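Side-chain contact in CrtC domain-containing protein (Fusarium vanettenii 77-13-4, PDB 7A0Q), which probably hydrates the plant phytoalexin kievitone, an isoflavonoid, and is built from lipocalin-like domains: residues E71-L76 against L187-E192. Numbering follows the deposited sequence.
Sequences EQYVVL and LTVHGE
Tyr73 and Leu187 meet in an apolar side-chain cluster near the edge of the N-terminal, CrtC-type lipocalin-like part, where strand 72-81 faces the end of strand 171-189 ahead of its hairpin turn. Tyr73, Val75 and Leu187 are buried, Val189 partly exposed. The two short strand segments run at 115° with their axes 10.5 Å apart, and no hydrogen bond joins them. Methyl CD1 of Leu187 sits over one face of the Tyr73 ring in a CH-pi contact, 4.0 Å from the centroid and displaced toward the CG end, where Leu187 CD1 to Tyr73 CG is 3.7 Å. The same methyl reaches Val75, CD1 of Leu187 lying 4.0 Å from Val75 CG2, bridging two residues of one strand face. Val189 lies obliquely at the phenol end, on the same side of the ring as Leu187: its CG1 is 3.9 Å from Tyr73 CE2, and its CG2 is 3.7 Å from Tyr73 OH. With CG anti to its carbonyl carbon (chi1 -63°), the tyrosine extends its ring across to Leu187 and Val189. Its hydroxyl donates a very short hydrogen bond to Glu71, 2.5 Å from Tyr73 OH to Glu71 OE1, fixing the polar tip beside the valine methyls; OE2 of Glu71 is held by Asn69. Beyond Val189 the chain reverses through a type I' turn, closed by paired backbone bonds between Val189 and Glu192. Leu194 of the returning strand 192-195 packs on Tyr73 and Val189, Phe147 of strand 145-152 touches both Val75 and Leu187, and strands 58-66 and 86-94 flank strand 72-81 through backbone hydrogen bonds.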
loop_
_atom_site.group_PDB
_atom_site.type_symbol
_atom_site.label_atom_id
_atom_site.label_comp_id
_atom_site.label_asym_id
_atom_site.label_seq_id
_atom_site.Cartn_x
_atom_site.Cartn_y
_atom_site.Cartn_z
ATOM N N GLU A 71 -11.032 5.573 18.456
ATOM C CA GLU A 71 -11.603 4.923 17.283
ATOM C C GLU A 71 -10.487 4.525 16.321
ATOM O O GLU A 71 -9.461 5.201 16.233
ATOM C CB GLU A 71 -12.582 5.839 16.551
ATOM C CG GLU A 71 -13.697 6.421 17.405
ATOM C CD GLU A 71 -14.581 7.345 16.593
ATOM O OE1 GLU A 71 -15.131 6.894 15.569
ATOM O OE2 GLU A 71 -14.715 8.527 16.969
ATOM N N GLN A 72 -10.703 3.440 15.586
ATOM C CA GLN A 72 -9.699 2.973 14.638
ATOM C C GLN A 72 -10.222 3.013 13.208
ATOM O O GLN A 72 -11.376 2.660 12.931
ATOM C CB GLN A 72 -9.213 1.574 14.997
ATOM C CG GLN A 72 -8.407 1.582 16.287
ATOM C CD GLN A 72 -7.644 0.309 16.515
ATOM O OE1 GLN A 72 -8.161 -0.787 16.308
ATOM N NE2 GLN A 72 -6.400 0.443 16.954
ATOM N N TYR A 73 -9.344 3.438 12.298
ATOM C CA TYR A 73 -9.671 3.583 10.890
ATOM C C TYR A 73 -8.483 3.116 10.071
ATOM O O TYR A 73 -7.344 3.125 10.540
ATOM C CB TYR A 73 -9.991 5.036 10.515
ATOM C CG TYR A 73 -11.211 5.592 11.214
ATOM C CD1 TYR A 73 -11.110 6.135 12.486
ATOM C CD2 TYR A 73 -12.462 5.572 10.598
ATOM C CE1 TYR A 73 -12.227 6.641 13.134
ATOM C CE2 TYR A 73 -13.587 6.078 11.244
ATOM C CZ TYR A 73 -13.457 6.609 12.511
ATOM O OH TYR A 73 -14.558 7.122 13.169
ATOM N N VAL A 74 -8.755 2.715 8.834
ATOM C CA VAL A 74 -7.714 2.529 7.827
ATOM C C VAL A 74 -8.015 3.514 6.706
ATOM O O VAL A 74 -9.130 3.531 6.168
ATOM C CB VAL A 74 -7.650 1.081 7.317
ATOM C CG1 VAL A 74 -6.679 0.974 6.149
ATOM C CG2 VAL A 74 -7.224 0.142 8.443
ATOM N N VAL A 75 -7.043 4.358 6.376
ATOM C CA VAL A 75 -7.233 5.430 5.405
ATOM C C VAL A 75 -6.233 5.246 4.272
ATOM O O VAL A 75 -5.025 5.137 4.516
ATOM C CB VAL A 75 -7.067 6.817 6.050
ATOM C CG1 VAL A 75 -7.217 7.897 4.990
ATOM C CG2 VAL A 75 -8.121 7.008 7.134
ATOM N N LEU A 76 -6.734 5.254 3.046
ATOM C CA LEU A 76 -5.924 5.046 1.853
ATOM C C LEU A 76 -5.857 6.323 1.031
ATOM O O LEU A 76 -6.858 7.026 0.888
ATOM C CB LEU A 76 -6.528 3.944 0.995
ATOM C CG LEU A 76 -6.129 2.502 1.262
ATOM C CD1 LEU A 76 -6.062 2.150 2.747
ATOM C CD2 LEU A 76 -7.139 1.640 0.568
ATOM N N LEU A 187 -8.707 13.095 10.526
ATOM C CA LEU A 187 -9.678 12.688 9.524
ATOM C C LEU A 187 -11.038 13.163 10.002
ATOM O O LEU A 187 -11.307 13.194 11.207
ATOM C CB LEU A 187 -9.680 11.172 9.277
ATOM C CG LEU A 187 -10.266 10.209 10.309
ATOM C CD1 LEU A 187 -10.659 8.903 9.649
ATOM C CD2 LEU A 187 -9.260 9.953 11.420
ATOM N N THR A 188 -11.873 13.571 9.065
ATOM C CA THR A 188 -13.172 14.138 9.397
ATOM C C THR A 188 -14.238 13.096 9.086
ATOM O O THR A 188 -14.343 12.633 7.943
ATOM C CB THR A 188 -13.421 15.427 8.621
ATOM O OG1 THR A 188 -12.432 16.396 8.987
ATOM C CG2 THR A 188 -14.800 15.985 8.957
ATOM N N VAL A 189 -15.012 12.715 10.101
ATOM C CA VAL A 189 -16.048 11.696 9.954
ATOM C C VAL A 189 -17.351 12.262 10.497
ATOM O O VAL A 189 -17.428 12.634 11.674
ATOM C CB VAL A 189 -15.683 10.383 10.668
ATOM C CG1 VAL A 189 -14.588 9.656 9.905
ATOM C CG2 VAL A 189 -15.238 10.644 12.083
ATOM N N HIS A 190 -18.367 12.341 9.635
ATOM C CA HIS A 190 -19.692 12.836 10.014
ATOM C C HIS A 190 -19.596 14.223 10.648
ATOM O O HIS A 190 -20.141 14.489 11.722
ATOM C CB HIS A 190 -20.392 11.840 10.938
ATOM C CG HIS A 190 -20.513 10.470 10.351
ATOM N ND1 HIS A 190 -20.220 9.324 11.060
ATOM C CD2 HIS A 190 -20.880 10.063 9.112
ATOM C CE1 HIS A 190 -20.409 8.271 10.285
ATOM N NE2 HIS A 190 -20.808 8.692 9.098
ATOM N N GLY A 191 -18.875 15.114 9.968
ATOM C CA GLY A 191 -18.689 16.471 10.425
ATOM C C GLY A 191 -17.705 16.653 11.559
ATOM O O GLY A 191 -17.286 17.790 11.817
ATOM N N GLU A 192 -17.317 15.581 12.252
ATOM C CA GLU A 192 -16.417 15.688 13.392
ATOM C C GLU A 192 -14.985 15.432 12.938
ATOM O O GLU A 192 -14.688 14.381 12.357
ATOM C CB GLU A 192 -16.809 14.715 14.502
ATOM C CG GLU A 192 -15.920 14.820 15.731
ATOM C CD GLU A 192 -16.607 14.337 16.998
ATOM O OE1 GLU A 192 -15.899 14.002 17.978
ATOM O OE2 GLU A 192 -17.857 14.306 17.012
#